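Local coordinates for DNA replication and repair protein RecF (Caldanaerobacter subterraneus subsp. tengcongensis, PDB 5Z69), which acts as a recombination mediator in the RecFOR pathway of DNA repair, an ABC-type ATPase that binds ATP and probably single-stranded DNA, at residues A[33-36]-A[42-45]; A[139-144]-A[202-207]; A[82-87]-A[313-318]; A[259-262]-A[266-269]. All coordinates share one frame; numbering follows the deposited sequence.

Contact 1: residues A[33-36]-A[42-45]; sequences NLIY and GKSN. With AGS (phosphothiophosphoric acid-adenylate ester), chain C.
The Walker A motif (P-loop) of this ABC-type ATPase joins Ile35, on strand 32-36, to Lys43, in the first turn of helix 43-55. The two side chains run alongside in opposite directions, with Ile35 CG2 4.2 Å from Lys43 CG. Lys43 CD then passes over the end of the strand, 3.9 Å from Ile35 O. A bend in the lysine chain (chi3 -72°) carries the ammonium beside the loop, where NZ is hydrogen-bonded to Gly37 O. It lies near the thiophosphate without gripping it, since the closest ligand atom to Lys43 NZ is S1G, 4.4 Å away.

Backbone N-H groups at the helix N terminus, whose dipole would probably help to steady the phosphates, grip the nucleotide there. Gly42, the N-cap, has angles at which a CB would press on the preceding carbonyl O. Its N and that of Lys43 both donate to O1B of the beta phosphate, Lys43 N at 2.8 Å. Ser44 N reaches the bridging O3B at 3.1 Å, with a weak second bond to O1A. A straighter bond runs from Asn45 N to O1A, 2.9 Å at 165°. The side chain of Asn45 turns toward the ribose: ND2, also bonded to Asn20 OD1, makes a long, weak bond of 3.4 Å to O4'.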
loop_
_atom_site.group_PDB
_atom_site.type_symbol
_atom_site.label_atom_id
_atom_site.label_comp_id
_atom_site.label_asym_id
_atom_site.label_seq_id
_atom_site.Cartn_x
_atom_site.Cartn_y
_atom_site.Cartn_z
ATOM N N ASN A 33 -13.142 -17.891 -35.151
ATOM C CA ASN A 33 -12.248 -17.710 -36.286
ATOM C C ASN A 33 -10.868 -18.187 -35.852
ATOM O O ASN A 33 -10.198 -17.513 -35.074
ATOM C CB ASN A 33 -12.217 -16.242 -36.743
ATOM C CG ASN A 33 -13.570 -15.769 -37.292
ATOM O OD1 ASN A 33 -13.703 -15.522 -38.475
ATOM N ND2 ASN A 33 -14.566 -15.646 -36.423
ATOM N N LEU A 34 -10.471 -19.368 -36.325
ATOM C CA LEU A 34 -9.191 -19.964 -35.954
ATOM C C LEU A 34 -8.086 -19.393 -36.838
ATOM O O LEU A 34 -8.146 -19.492 -38.052
ATOM C CB LEU A 34 -9.256 -21.491 -36.083
ATOM C CG LEU A 34 -8.209 -22.388 -35.410
ATOM C CD1 LEU A 34 -7.050 -22.663 -36.342
ATOM C CD2 LEU A 34 -7.711 -21.802 -34.098
ATOM N N ILE A 35 -7.096 -18.760 -36.219
ATOM C CA ILE A 35 -5.942 -18.287 -36.966
ATOM C C ILE A 35 -4.716 -19.064 -36.523
ATOM O O ILE A 35 -4.271 -18.921 -35.391
ATOM C CB ILE A 35 -5.724 -16.796 -36.754
ATOM C CG1 ILE A 35 -6.959 -16.020 -37.212
ATOM C CG2 ILE A 35 -4.468 -16.331 -37.497
ATOM C CD1 ILE A 35 -7.233 -14.798 -36.379
ATOM N N TYR A 36 -4.189 -19.909 -37.397
ATOM C CA TYR A 36 -3.083 -20.771 -36.999
ATOM C C TYR A 36 -1.904 -20.686 -37.965
ATOM O O TYR A 36 -2.047 -20.316 -39.128
ATOM C CB TYR A 36 -3.546 -22.226 -36.877
ATOM C CG TYR A 36 -3.621 -22.959 -38.200
ATOM C CD1 TYR A 36 -4.707 -22.790 -39.060
ATOM C CD2 TYR A 36 -2.605 -23.828 -38.585
ATOM C CE1 TYR A 36 -4.764 -23.461 -40.273
ATOM C CE2 TYR A 36 -2.652 -24.499 -39.784
ATOM C CZ TYR A 36 -3.731 -24.315 -40.626
ATOM O OH TYR A 36 -3.762 -24.993 -41.819
ATOM N N GLY A 42 2.761 -13.996 -38.225
ATOM C CA GLY A 42 1.798 -12.902 -38.293
ATOM C C GLY A 42 0.485 -13.058 -37.523
ATOM O O GLY A 42 -0.394 -12.203 -37.623
ATOM N N LYS A 43 0.358 -14.127 -36.737
ATOM C CA LYS A 43 -0.837 -14.370 -35.930
ATOM C C LYS A 43 -1.115 -13.232 -34.960
ATOM O O LYS A 43 -2.231 -12.727 -34.889
ATOM C CB LYS A 43 -0.709 -15.678 -35.131
ATOM C CG LYS A 43 -0.627 -16.935 -35.959
ATOM C CD LYS A 43 -0.409 -18.167 -35.087
ATOM C CE LYS A 43 1.002 -18.195 -34.512
ATOM N NZ LYS A 43 1.341 -19.547 -33.992
ATOM N N SER A 44 -0.116 -12.839 -34.181
ATOM C CA SER A 44 -0.377 -11.835 -33.162
ATOM C C SER A 44 -0.478 -10.451 -33.803
ATOM O O SER A 44 -1.194 -9.580 -33.303
ATOM C CB SER A 44 0.704 -11.847 -32.072
ATOM O OG SER A 44 1.954 -11.489 -32.639
ATOM N N ASN A 45 0.253 -10.249 -34.897
ATOM C CA ASN A 45 0.118 -9.009 -35.644
ATOM C C ASN A 45 -1.347 -8.784 -36.102
ATOM O O ASN A 45 -1.856 -7.674 -36.061
ATOM C CB ASN A 45 1.059 -9.006 -36.858
ATOM C CG ASN A 45 2.535 -9.032 -36.461
ATOM O OD1 ASN A 45 2.881 -8.773 -35.322
ATOM N ND2 ASN A 45 3.403 -9.358 -37.415
HETATM P PG AGS C . 2.150 -15.105 -31.673
HETATM S S1G AGS C . 0.413 -15.992 -31.540
HETATM O O2G AGS C . 3.285 -16.162 -31.458
HETATM O O3G AGS C . 2.216 -14.074 -30.503
HETATM P PB AGS C . 3.326 -14.835 -34.230
HETATM O O1B AGS C . 2.626 -15.286 -35.468
HETATM O O2B AGS C . 4.216 -15.945 -33.645
HETATM O O3B AGS C . 2.297 -14.379 -33.073
HETATM P PA AGS C . 3.876 -12.165 -34.930
HETATM O O1A AGS C . 2.414 -12.170 -35.394
HETATM O O2A AGS C . 4.238 -11.343 -33.732
HETATM O O3A AGS C . 4.331 -13.667 -34.631
HETATM O "O5'" AGS C . 4.802 -11.782 -36.115
HETATM C "C5'" AGS C . 5.838 -10.863 -35.905
HETATM C "C4'" AGS C . 6.754 -11.064 -37.073
HETATM O "O4'" AGS C . 6.665 -9.914 -37.943
HETATM C "C3'" AGS C . 8.223 -11.200 -36.688
HETATM O "O3'" AGS C . 8.889 -12.097 -37.571
HETATM C "C2'" AGS C . 8.719 -9.753 -36.760
HETATM O "O2'" AGS C . 10.106 -9.668 -37.073
HETATM C "C1'" AGS C . 7.876 -9.185 -37.908
HETATM N N9 AGS C . 7.568 -7.772 -37.767
HETATM C C8 AGS C . 7.279 -7.086 -36.611
HETATM N N7 AGS C . 7.070 -5.806 -36.789
HETATM C C5 AGS C . 7.227 -5.629 -38.153
HETATM C C6 AGS C . 7.141 -4.498 -38.987
HETATM N N6 AGS C . 6.841 -3.274 -38.539
HETATM N N1 AGS C . 7.379 -4.663 -40.307
HETATM C C2 AGS C . 7.671 -5.887 -40.758
HETATM N N3 AGS C . 7.783 -7.028 -40.072
HETATM C C4 AGS C . 7.544 -6.828 -38.770
#

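Contact 2: residues A[139-144]-A[202-207]; sequences RRRKYL and KVRNNY
Leu144 supplies most of the apolar contact, its two methyls splitting between Tyr207 and Arg204. With CG anti to the backbone N (chi1 -177°), the leucine reaches across to the second helix. Its CD1 comes 3.5 Å from Tyr207 CD2, approaching the ring at a slant, while its CD2 rests on the aliphatic stem of Arg204, 3.8 Å from CG and just as near CD.

That stem is straight from CG to NE, which takes the guanidinium past Leu144 to Arg141. Here Arg141 CG lies 3.9 Å from Arg204 NH2. The two guanidinium planes are only 21° apart, yet the charged groups are not in contact, Arg141 NE and Arg204 NH2 staying 5.5 Å from each other. Acids probably offset the like charges, because Arg204 forms salt bridges through NH2 to Asp145 and through NH1 to Glu274, with NE on Tyr155 OH. Arg141 NH1 is hydrogen-bonded to Glu274 O and to Tyr288 OH of the second subunit. An alanine in place of Arg204 would probably leave Asp145 and Glu274 without this cation and strip Leu144 CD2 of the stem it lies on.

Water provides the remaining link. One molecule sits in the plane of the Tyr207 ring at its edge, 2.8 Å from Tyr207 OH, and donates to Tyr143 OH, which also bonds Glu305.

The segment axes approach to 12.4 Å at 89°, an orthogonal helix packing in which long side chains bridge helix 137-151 to helix 186-222.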
loop_
_atom_site.group_PDB
_atom_site.type_symbol
_atom_site.label_atom_id
_atom_site.label_comp_id
_atom_site.label_asym_id
_atom_site.label_seq_id
_atom_site.Cartn_x
_atom_site.Cartn_y
_atom_site.Cartn_z
ATOM N N ARG A 139 1.686 -1.121 -14.178
ATOM C CA ARG A 139 1.005 -2.107 -15.002
ATOM C C ARG A 139 -0.470 -2.194 -14.636
ATOM O O ARG A 139 -1.350 -2.205 -15.507
ATOM C CB ARG A 139 1.672 -3.473 -14.835
ATOM C CG ARG A 139 1.195 -4.551 -15.796
ATOM C CD ARG A 139 1.715 -4.298 -17.199
ATOM N NE ARG A 139 1.587 -5.485 -18.038
ATOM C CZ ARG A 139 0.484 -5.822 -18.704
ATOM N NH1 ARG A 139 -0.600 -5.056 -18.628
ATOM N NH2 ARG A 139 0.471 -6.927 -19.443
ATOM N N ARG A 140 -0.728 -2.257 -13.336
ATOM C CA ARG A 140 -2.084 -2.420 -12.832
ATOM C C ARG A 140 -2.882 -1.141 -13.092
ATOM O O ARG A 140 -4.063 -1.176 -13.461
ATOM C CB ARG A 140 -2.071 -2.761 -11.334
ATOM C CG ARG A 140 -2.032 -4.271 -11.016
ATOM C CD ARG A 140 -1.703 -4.537 -9.506
ATOM N NE ARG A 140 -0.506 -5.369 -9.382
ATOM C CZ ARG A 140 0.702 -4.923 -9.058
ATOM N NH1 ARG A 140 0.904 -3.644 -8.785
ATOM N NH2 ARG A 140 1.715 -5.773 -8.982
ATOM N N ARG A 141 -2.212 -0.013 -12.910
ATOM C CA ARG A 141 -2.825 1.278 -13.142
ATOM C C ARG A 141 -3.191 1.492 -14.627
ATOM O O ARG A 141 -4.279 1.946 -14.937
ATOM C CB ARG A 141 -1.875 2.361 -12.659
ATOM C CG ARG A 141 -2.537 3.589 -12.124
ATOM C CD ARG A 141 -1.531 4.401 -11.344
ATOM N NE ARG A 141 -0.254 4.531 -12.047
ATOM C CZ ARG A 141 0.929 4.273 -11.500
ATOM N NH1 ARG A 141 1.016 3.864 -10.225
ATOM N NH2 ARG A 141 2.033 4.426 -12.225
ATOM N N LYS A 142 -2.277 1.166 -15.532
ATOM C CA LYS A 142 -2.550 1.326 -16.955
ATOM C C LYS A 142 -3.748 0.448 -17.348
ATOM O O LYS A 142 -4.597 0.872 -18.128
ATOM C CB LYS A 142 -1.314 0.979 -17.795
ATOM C CG LYS A 142 -1.616 0.808 -19.312
ATOM C CD LYS A 142 -0.366 0.573 -20.186
ATOM C CE LYS A 142 -0.745 0.520 -21.676
ATOM N NZ LYS A 142 0.378 0.092 -22.566
ATOM N N TYR A 143 -3.819 -0.754 -16.766
ATOM C CA TYR A 143 -4.875 -1.721 -17.053
ATOM C C TYR A 143 -6.230 -1.222 -16.570
ATOM O O TYR A 143 -7.236 -1.270 -17.287
ATOM C CB TYR A 143 -4.552 -3.078 -16.408
ATOM C CG TYR A 143 -5.695 -4.054 -16.510
ATOM C CD1 TYR A 143 -6.482 -4.366 -15.404
ATOM C CD2 TYR A 143 -6.025 -4.627 -17.737
ATOM C CE1 TYR A 143 -7.564 -5.258 -15.519
ATOM C CE2 TYR A 143 -7.098 -5.514 -17.867
ATOM C CZ TYR A 143 -7.864 -5.825 -16.761
ATOM O OH TYR A 143 -8.932 -6.697 -16.919
ATOM N N LEU A 144 -6.251 -0.752 -15.334
ATOM C CA LEU A 144 -7.444 -0.182 -14.739
ATOM C C LEU A 144 -7.977 1.045 -15.501
ATOM O O LEU A 144 -9.181 1.182 -15.699
ATOM C CB LEU A 144 -7.155 0.194 -13.285
ATOM C CG LEU A 144 -8.335 0.746 -12.491
ATOM C CD1 LEU A 144 -9.454 -0.253 -12.435
ATOM C CD2 LEU A 144 -7.876 1.122 -11.073
ATOM N N LYS A 202 -12.903 8.128 -7.022
ATOM C CA LYS A 202 -14.271 7.661 -6.818
ATOM C C LYS A 202 -14.670 6.612 -7.856
ATOM O O LYS A 202 -15.228 5.564 -7.515
ATOM C CB LYS A 202 -15.258 8.832 -6.859
ATOM C CG LYS A 202 -16.683 8.401 -6.545
ATOM C CD LYS A 202 -17.722 9.120 -7.387
ATOM C CE LYS A 202 -17.736 8.588 -8.821
ATOM N NZ LYS A 202 -18.803 9.199 -9.677
ATOM N N VAL A 203 -14.373 6.880 -9.121
ATOM C CA VAL A 203 -14.750 5.938 -10.158
ATOM C C VAL A 203 -13.893 4.677 -10.121
ATOM O O VAL A 203 -14.399 3.565 -10.339
ATOM C CB VAL A 203 -14.658 6.578 -11.551
ATOM C CG1 VAL A 203 -14.875 5.514 -12.639
ATOM C CG2 VAL A 203 -15.664 7.714 -11.664
ATOM N N ARG A 204 -12.602 4.836 -9.852
ATOM C CA ARG A 204 -11.733 3.669 -9.725
ATOM C C ARG A 204 -12.243 2.740 -8.631
ATOM O O ARG A 204 -12.217 1.513 -8.791
ATOM C CB ARG A 204 -10.293 4.070 -9.425
ATOM C CG ARG A 204 -9.516 4.569 -10.635
ATOM C CD ARG A 204 -8.074 4.876 -10.254
ATOM N NE ARG A 204 -7.325 5.308 -11.421
ATOM C CZ ARG A 204 -6.055 5.676 -11.408
ATOM N NH1 ARG A 204 -5.364 5.677 -10.269
ATOM N NH2 ARG A 204 -5.475 6.053 -12.540
ATOM N N ASN A 205 -12.710 3.330 -7.529
ATOM C CA ASN A 205 -13.277 2.545 -6.428
ATOM C C ASN A 205 -14.528 1.799 -6.862
ATOM O O ASN A 205 -14.688 0.610 -6.570
ATOM C CB ASN A 205 -13.615 3.431 -5.234
ATOM C CG ASN A 205 -13.944 2.616 -3.981
ATOM O OD1 ASN A 205 -13.077 1.964 -3.406
ATOM N ND2 ASN A 205 -15.201 2.642 -3.575
ATOM N N ASN A 206 -15.425 2.500 -7.548
ATOM C CA ASN A 206 -16.628 1.859 -8.082
ATOM C C ASN A 206 -16.282 0.632 -8.928
ATOM O O ASN A 206 -16.928 -0.407 -8.821
ATOM C CB ASN A 206 -17.455 2.837 -8.924
ATOM C CG ASN A 206 -17.924 4.056 -8.140
ATOM O OD1 ASN A 206 -18.100 5.135 -8.710
ATOM N ND2 ASN A 206 -18.125 3.893 -6.836
ATOM N N TYR A 207 -15.255 0.763 -9.768
ATOM C CA TYR A 207 -14.894 -0.328 -10.670
ATOM C C TYR A 207 -14.235 -1.471 -9.879
ATOM O O TYR A 207 -14.509 -2.648 -10.127
ATOM C CB TYR A 207 -13.944 0.151 -11.799
ATOM C CG TYR A 207 -13.642 -0.941 -12.797
ATOM C CD1 TYR A 207 -14.396 -1.068 -13.971
ATOM C CD2 TYR A 207 -12.617 -1.854 -12.577
ATOM C CE1 TYR A 207 -14.131 -2.079 -14.882
ATOM C CE2 TYR A 207 -12.348 -2.864 -13.477
ATOM C CZ TYR A 207 -13.111 -2.965 -14.643
ATOM O OH TYR A 207 -12.873 -3.982 -15.548
HETATM O O HOH W 1 -10.894 -5.911 -15.123
#

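Contact 3: residues A[82-87]-A[313-318]; sequences RSADFY and TGEKPV
Glu315 points its carboxylate at Ala84 and Ser83, at the tip of the beta hairpin formed by strands 74-83 and 86-96. Ser83 to Phe86 make a type I turn, closed by backbone bonds in both directions between those two residues. The turn leaves the N-H of Ala84 facing outward, and Glu315 OE2 accepts it at 3.1 Å and 165°. The donor arrives on the syn side of the carboxylate, 18° out of its plane. The same oxygen touches Ala84 CB, 3.4 Å away, and lies 3.7 Å from Ser83 CB. A bend in the glutamate chain (chi2 -103°) turns the carboxylate to the hairpin.

OE1 takes a different route: a water donates to it at 2.6 Å, accepts from Asp85 N at 2.9 Å, and is also hydrogen-bonded to Ser83 OG. Behind Glu315, its own N donates to Thr313 OG1 in an ST turn, fixing the backbone where the chain leaves helix 291-313.

Each carboxylate oxygen thus accepts a hydrogen bond from a neutral donor, consistent with an ionised Glu315; the acidic Asp85, with OD2 4.9 Å from Glu315 OE1, may make that charge somewhat costlier to hold, though OD2 is itself hydrogen-bonded to His2 ND1.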
loop_
_atom_site.group_PDB
_atom_site.type_symbol
_atom_site.label_atom_id
_atom_site.label_comp_id
_atom_site.label_asym_id
_atom_site.label_seq_id
_atom_site.Cartn_x
_atom_site.Cartn_y
_atom_site.Cartn_z
ATOM N N ARG A 82 -20.302 -4.763 -37.094
ATOM C CA ARG A 82 -21.718 -4.687 -36.769
ATOM C C ARG A 82 -21.814 -4.572 -35.249
ATOM O O ARG A 82 -21.000 -5.150 -34.534
ATOM C CB ARG A 82 -22.467 -5.916 -37.300
ATOM C CG ARG A 82 -23.957 -5.939 -36.986
ATOM C CD ARG A 82 -24.704 -6.956 -37.841
ATOM N NE ARG A 82 -26.150 -6.764 -37.717
ATOM C CZ ARG A 82 -27.068 -7.443 -38.398
ATOM N NH1 ARG A 82 -26.713 -8.380 -39.252
ATOM N NH2 ARG A 82 -28.349 -7.195 -38.204
ATOM N N SER A 83 -22.773 -3.800 -34.744
ATOM C CA SER A 83 -22.943 -3.745 -33.298
ATOM C C SER A 83 -24.431 -3.562 -33.019
ATOM O O SER A 83 -25.223 -3.540 -33.952
ATOM C CB SER A 83 -22.096 -2.622 -32.674
ATOM O OG SER A 83 -22.634 -1.342 -32.955
ATOM N N ALA A 84 -24.823 -3.431 -31.761
ATOM C CA ALA A 84 -26.266 -3.423 -31.437
ATOM C C ALA A 84 -27.072 -2.347 -32.179
ATOM O O ALA A 84 -28.250 -2.552 -32.479
ATOM C CB ALA A 84 -26.468 -3.259 -29.936
ATOM N N ASP A 85 -26.446 -1.206 -32.475
ATOM C CA ASP A 85 -27.159 -0.101 -33.116
ATOM C C ASP A 85 -26.714 0.128 -34.544
ATOM O O ASP A 85 -27.207 1.035 -35.185
ATOM C CB ASP A 85 -26.973 1.220 -32.347
ATOM C CG ASP A 85 -27.655 1.213 -30.989
ATOM O OD1 ASP A 85 -28.716 0.564 -30.859
ATOM O OD2 ASP A 85 -27.118 1.857 -30.058
ATOM N N PHE A 86 -25.762 -0.658 -35.033
ATOM C CA PHE A 86 -25.245 -0.421 -36.382
ATOM C C PHE A 86 -25.214 -1.688 -37.181
ATOM O O PHE A 86 -24.483 -2.599 -36.814
ATOM C CB PHE A 86 -23.826 0.186 -36.322
ATOM C CG PHE A 86 -23.806 1.597 -35.824
ATOM C CD1 PHE A 86 -23.804 1.857 -34.468
ATOM C CD2 PHE A 86 -23.822 2.661 -36.714
ATOM C CE1 PHE A 86 -23.818 3.152 -33.989
ATOM C CE2 PHE A 86 -23.840 3.968 -36.245
ATOM C CZ PHE A 86 -23.822 4.206 -34.859
ATOM N N TYR A 87 -26.018 -1.762 -38.257
ATOM C CA TYR A 87 -25.846 -2.839 -39.234
ATOM C C TYR A 87 -24.414 -2.801 -39.776
ATOM O O TYR A 87 -23.792 -3.842 -40.017
ATOM C CB TYR A 87 -26.862 -2.728 -40.384
ATOM C CG TYR A 87 -26.611 -3.637 -41.580
ATOM C CD1 TYR A 87 -26.899 -5.007 -41.533
ATOM C CD2 TYR A 87 -26.098 -3.122 -42.761
ATOM C CE1 TYR A 87 -26.662 -5.821 -42.646
ATOM C CE2 TYR A 87 -25.867 -3.924 -43.865
ATOM C CZ TYR A 87 -26.155 -5.271 -43.804
ATOM O OH TYR A 87 -25.915 -6.057 -44.921
ATOM N N THR A 313 -22.052 -1.807 -20.764
ATOM C CA THR A 313 -22.360 -1.235 -22.089
ATOM C C THR A 313 -23.636 -1.770 -22.725
ATOM O O THR A 313 -24.154 -1.174 -23.681
ATOM C CB THR A 313 -21.229 -1.482 -23.091
ATOM O OG1 THR A 313 -21.062 -2.895 -23.285
ATOM C CG2 THR A 313 -19.922 -0.866 -22.582
ATOM N N GLY A 314 -24.121 -2.913 -22.237
ATOM C CA GLY A 314 -25.222 -3.600 -22.900
ATOM C C GLY A 314 -24.867 -4.160 -24.274
ATOM O O GLY A 314 -25.742 -4.573 -25.032
ATOM N N GLU A 315 -23.575 -4.170 -24.602
ATOM C CA GLU A 315 -23.096 -4.784 -25.829
ATOM C C GLU A 315 -22.367 -6.091 -25.547
ATOM O O GLU A 315 -21.774 -6.275 -24.480
ATOM C CB GLU A 315 -22.149 -3.822 -26.579
ATOM C CG GLU A 315 -22.739 -2.456 -26.909
ATOM C CD GLU A 315 -23.152 -2.312 -28.380
ATOM O OE1 GLU A 315 -23.540 -1.185 -28.764
ATOM O OE2 GLU A 315 -23.109 -3.308 -29.156
ATOM N N LYS A 316 -22.384 -6.998 -26.511
ATOM C CA LYS A 316 -21.536 -8.183 -26.413
ATOM C C LYS A 316 -20.303 -8.024 -27.308
ATOM O O LYS A 316 -20.429 -7.875 -28.545
ATOM C CB LYS A 316 -22.311 -9.445 -26.796
ATOM C CG LYS A 316 -21.497 -10.731 -26.704
ATOM C CD LYS A 316 -22.336 -11.981 -27.029
ATOM C CE LYS A 316 -23.359 -12.284 -25.962
ATOM N NZ LYS A 316 -22.687 -12.721 -24.696
ATOM N N PRO A 317 -19.113 -8.050 -26.696
ATOM C CA PRO A 317 -17.867 -7.760 -27.417
ATOM C C PRO A 317 -17.353 -8.922 -28.226
ATOM O O PRO A 317 -17.816 -10.056 -28.069
ATOM C CB PRO A 317 -16.881 -7.450 -26.294
ATOM C CG PRO A 317 -17.373 -8.273 -25.157
ATOM C CD PRO A 317 -18.874 -8.203 -25.245
ATOM N N VAL A 318 -16.391 -8.626 -29.093
ATOM C CA VAL A 318 -15.657 -9.649 -29.802
ATOM C C VAL A 318 -14.525 -10.139 -28.903
ATOM O O VAL A 318 -13.917 -9.349 -28.195
ATOM C CB VAL A 318 -15.102 -9.110 -31.143
ATOM C CG1 VAL A 318 -14.117 -10.101 -31.714
ATOM C CG2 VAL A 318 -16.282 -8.824 -32.136
HETATM O O HOH W 2 -23.986 -0.318 -31.124
#

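Contact 4: residues A[259-262]-A[266-269]; sequences TLDL and STQV
Asp261 pushes its carboxylate into the bend of the chain at Ser266, Thr267 and Gln268. Gln268 N stands above the carboxylate plane, 36° out of it, and donates to Asp261 OD1 at 3.3 Å and 159°. Less comfortably, Ser266 O, also an acceptor, comes 3.0 Å from that OD1, a repulsion probably offset by the donors to OD1. Besides Gln268 N, one is a water that donates a hydrogen bond to Asp261 OD1 at 2.6 Å; another water donates to OD2 and accepts from Val269 N.

The chain has just left helix 258-264 here, and folds back along it before strand 275-280. Ser266 N closes this reversal with a weak bond to Asp261 O. Arg169, from helix 153-177, forms a salt bridge to Asp261 OD2. An alanine at Asp261 would probably leave Arg169 without this counter-charge and Gln268 N without this acceptor, giving the loop more freedom to shift.

Leu260 meets Gln268 slantwise, its CD2 lying 3.7 Å from Gln268 CG. The glutamine starts out toward the helix, then bends at chi2 (84°), which swings its amide away to the subunit interface, where OE1 accepts from Lys277 NZ of the second subunit.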
loop_
_atom_site.group_PDB
_atom_site.type_symbol
_atom_site.label_atom_id
_atom_site.label_comp_id
_atom_site.label_asym_id
_atom_site.label_seq_id
_atom_site.Cartn_x
_atom_site.Cartn_y
_atom_site.Cartn_z
ATOM N N THR A 259 8.243 20.633 -1.139
ATOM C CA THR A 259 9.697 20.529 -1.098
ATOM C C THR A 259 10.167 19.275 -1.791
ATOM O O THR A 259 11.085 19.309 -2.604
ATOM C CB THR A 259 10.222 20.521 0.348
ATOM O OG1 THR A 259 9.863 21.754 0.978
ATOM C CG2 THR A 259 11.747 20.345 0.373
ATOM N N LEU A 260 9.525 18.162 -1.473
ATOM C CA LEU A 260 9.851 16.900 -2.122
ATOM C C LEU A 260 9.694 16.989 -3.640
ATOM O O LEU A 260 10.548 16.502 -4.393
ATOM C CB LEU A 260 8.968 15.775 -1.585
ATOM C CG LEU A 260 9.226 14.447 -2.295
ATOM C CD1 LEU A 260 10.325 13.669 -1.588
ATOM C CD2 LEU A 260 7.952 13.624 -2.405
ATOM N N ASP A 261 8.607 17.619 -4.086
ATOM C CA ASP A 261 8.324 17.702 -5.524
ATOM C C ASP A 261 9.353 18.570 -6.247
ATOM O O ASP A 261 9.743 18.290 -7.388
ATOM C CB ASP A 261 6.906 18.238 -5.752
ATOM C CG ASP A 261 5.829 17.218 -5.371
ATOM O OD1 ASP A 261 6.167 16.032 -5.141
ATOM O OD2 ASP A 261 4.644 17.599 -5.310
ATOM N N LEU A 262 9.806 19.623 -5.575
ATOM C CA LEU A 262 10.842 20.482 -6.133
ATOM C C LEU A 262 12.157 19.729 -6.269
ATOM O O LEU A 262 12.938 19.990 -7.174
ATOM C CB LEU A 262 11.031 21.720 -5.262
ATOM C CG LEU A 262 9.913 22.734 -5.484
ATOM C CD1 LEU A 262 10.023 23.835 -4.479
ATOM C CD2 LEU A 262 9.974 23.292 -6.907
ATOM N N SER A 266 8.846 16.209 -9.836
ATOM C CA SER A 266 7.670 15.390 -10.151
ATOM C C SER A 266 6.612 15.570 -9.067
ATOM O O SER A 266 6.827 16.284 -8.090
ATOM C CB SER A 266 8.044 13.916 -10.270
ATOM O OG SER A 266 8.359 13.394 -8.983
ATOM N N THR A 267 5.469 14.917 -9.233
ATOM C CA THR A 267 4.366 15.057 -8.291
ATOM C C THR A 267 4.107 13.713 -7.649
ATOM O O THR A 267 3.636 12.809 -8.334
ATOM C CB THR A 267 3.070 15.553 -9.000
ATOM O OG1 THR A 267 3.318 16.809 -9.631
ATOM C CG2 THR A 267 1.923 15.718 -8.003
ATOM N N GLN A 268 4.415 13.546 -6.355
ATOM C CA GLN A 268 4.222 12.216 -5.755
ATOM C C GLN A 268 2.768 11.970 -5.330
ATOM O O GLN A 268 2.383 10.828 -5.052
ATOM C CB GLN A 268 5.192 11.992 -4.562
ATOM C CG GLN A 268 4.617 12.239 -3.211
ATOM C CD GLN A 268 3.840 11.077 -2.589
ATOM O OE1 GLN A 268 3.003 11.316 -1.740
ATOM N NE2 GLN A 268 4.103 9.845 -3.002
ATOM N N VAL A 269 1.947 13.020 -5.295
ATOM C CA VAL A 269 0.567 12.867 -4.851
ATOM C C VAL A 269 -0.442 12.757 -6.008
ATOM O O VAL A 269 -0.559 13.660 -6.820
ATOM C CB VAL A 269 0.123 14.040 -3.968
ATOM C CG1 VAL A 269 -1.362 13.951 -3.695
ATOM C CG2 VAL A 269 0.904 14.056 -2.626
HETATM O O HOH W 3 2.950 15.873 -4.858
HETATM O O HOH W 4 7.791 14.156 -5.903
#

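From the N terminus, contact 1 comes first: strand 32-36 runs into helix 43-55, and the contact closes the short P-loop between them. Contact 3 opens next, at the hairpin tip 82-87, and closes at 313-318 after 225 intervening residues, tying the antiparallel sheet to the loop that leads into strand 318-321 of the mixed sheet. Contacts 2 and 4 both fall within that long excursion, one after the other, and none of the four cross. Contact 2 spans a largely helical stretch to join helices 137-151 and 186-222; contact 4 is a tight reversal after helix 258-264. Contacts 1 and 4 lie on opposite sides of the chain's centre, their centres 46 Å apart.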